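Local structure of methyltransferase (Pectobacterium atrosepticum SCRI1043, 2P7I) at residues F32-A36 and L223-Y227. The protein probably transfers methyl groups from S-adenosylmethionine to a substrate not yet identified, as a member of the type 12 methyltransferase family. Numbering follows the deposited sequence. Where two conformers were deposited one is given.
Sequences FMVRA and LDGCY
Two alpha-helical segments, 32-36 (helix 24-37) and 223-227 (helix 220-230), of a class I, Rossmann-like methyltransferase fold run at 42° between their N-to-C directions (signed crossing -42°), axes 11.8 Å apart at closest, a separation spanned by long side chains. Phe-32 and Tyr-227 are in register, CA to CA 7.1 Å. Phe-32 (chi1 -76°, chi2 -49°) and Tyr-227 (173°, 76°) send near-parallel rings (8°) past each other; with centroids 5.0 Å apart they barely overlap. Instead Tyr-227 CB sits over the Phe-32 face, 3.8 Å from its centroid, a CH-pi contact. Tyr-227 OH reaches 3.4 Å from Ala-36 CA. Arg-35, with off-well chi1 (-106°) and chi3 (93°), lays its guanidinium face on Tyr-227 CE2 (3.6 Å from Arg-35 NE) and salt-bridges NH1 to Asp-224 OD1 (3.1 Å), which also meets the ring edge at Phe-32 CE1 (3.4 Å); Asp-224 OD2 pairs with Lys-220. Ile-199 of strand 192-201 packs against Phe-32 and Ala-36. Without interhelical hydrogen bonds here, mutual placement rests on shape and one partly exposed charge pair.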
# COMPACT_ATOMS: atom_id res chain seq x y z
N PHE B 32 -4.97 16.58 -15.02
CA PHE B 32 -4.43 16.19 -13.72
C PHE B 32 -2.91 16.27 -13.72
O PHE B 32 -2.33 16.59 -12.70
CB PHE B 32 -4.92 14.80 -13.30
CG PHE B 32 -6.34 14.78 -12.83
CD1 PHE B 32 -6.78 15.70 -11.88
CD2 PHE B 32 -7.23 13.86 -13.30
CE1 PHE B 32 -8.08 15.70 -11.42
CE2 PHE B 32 -8.57 13.86 -12.84
CZ PHE B 32 -8.97 14.79 -11.90
N MSE B 33 -2.29 16.00 -14.86
CA MSE B 33 -0.84 16.14 -14.94
C MSE B 33 -0.44 17.61 -14.72
O MSE B 33 0.49 17.91 -13.96
CB MSE B 33 -0.35 15.67 -16.32
CG MSE B 33 -0.17 14.17 -16.42
SE MSE B 33 0.22 13.71 -18.26
CE MSE B 33 0.18 11.87 -18.00
N VAL B 34 -1.13 18.55 -15.37
CA VAL B 34 -0.89 19.97 -15.17
C VAL B 34 -1.15 20.35 -13.70
O VAL B 34 -0.36 21.06 -13.11
CB VAL B 34 -1.70 20.84 -16.17
CG1 VAL B 34 -1.54 22.33 -15.85
CG2 VAL B 34 -1.22 20.56 -17.58
N ARG B 35 -2.24 19.87 -13.11
CA ARG B 35 -2.47 20.06 -11.66
C ARG B 35 -1.26 19.57 -10.83
O ARG B 35 -0.80 20.26 -9.94
CB ARG B 35 -3.77 19.36 -11.18
CG ARG B 35 -4.97 20.29 -10.87
CD ARG B 35 -6.23 19.51 -10.32
NE ARG B 35 -6.37 19.39 -8.85
CZ ARG B 35 -7.40 18.78 -8.22
NH1 ARG B 35 -8.36 18.21 -8.93
NH2 ARG B 35 -7.47 18.70 -6.89
N ALA B 36 -0.80 18.36 -11.11
CA ALA B 36 0.31 17.74 -10.38
C ALA B 36 1.59 18.57 -10.47
O ALA B 36 2.37 18.65 -9.53
CB ALA B 36 0.54 16.33 -10.93
N LEU B 223 -13.73 11.79 -10.16
CA LEU B 223 -12.40 11.83 -10.77
C LEU B 223 -11.38 12.62 -9.92
O LEU B 223 -10.26 12.17 -9.72
CB LEU B 223 -12.48 12.39 -12.18
CG LEU B 223 -13.33 11.58 -13.15
CD1 LEU B 223 -13.49 12.36 -14.45
CD2 LEU B 223 -12.72 10.23 -13.36
N ASP B 224 -11.79 13.76 -9.40
CA ASP B 224 -10.96 14.58 -8.54
C ASP B 224 -10.55 13.76 -7.32
O ASP B 224 -9.41 13.77 -6.90
CB ASP B 224 -11.70 15.85 -8.05
CG ASP B 224 -11.78 16.94 -9.12
OD1 ASP B 224 -10.94 16.96 -10.05
OD2 ASP B 224 -12.69 17.80 -8.99
N GLY B 225 -11.49 12.97 -6.81
CA GLY B 225 -11.18 12.07 -5.68
C GLY B 225 -10.09 11.05 -6.00
O GLY B 225 -9.26 10.69 -5.14
N CYS B 226 -10.09 10.55 -7.23
CA CYS B 226 -9.09 9.61 -7.68
C CYS B 226 -7.75 10.28 -7.75
O CYS B 226 -6.74 9.65 -7.49
CB CYS B 226 -9.44 9.05 -9.05
SG CYS B 226 -10.90 7.92 -9.06
N TYR B 227 -7.73 11.51 -8.23
CA TYR B 227 -6.49 12.30 -8.19
C TYR B 227 -5.97 12.51 -6.76
O TYR B 227 -4.76 12.35 -6.45
CB TYR B 227 -6.73 13.65 -8.89
CG TYR B 227 -5.58 14.61 -8.75
CD1 TYR B 227 -4.42 14.44 -9.50
CD2 TYR B 227 -5.62 15.64 -7.84
CE1 TYR B 227 -3.34 15.32 -9.39
CE2 TYR B 227 -4.53 16.53 -7.71
CZ TYR B 227 -3.39 16.35 -8.47
OH TYR B 227 -2.31 17.21 -8.33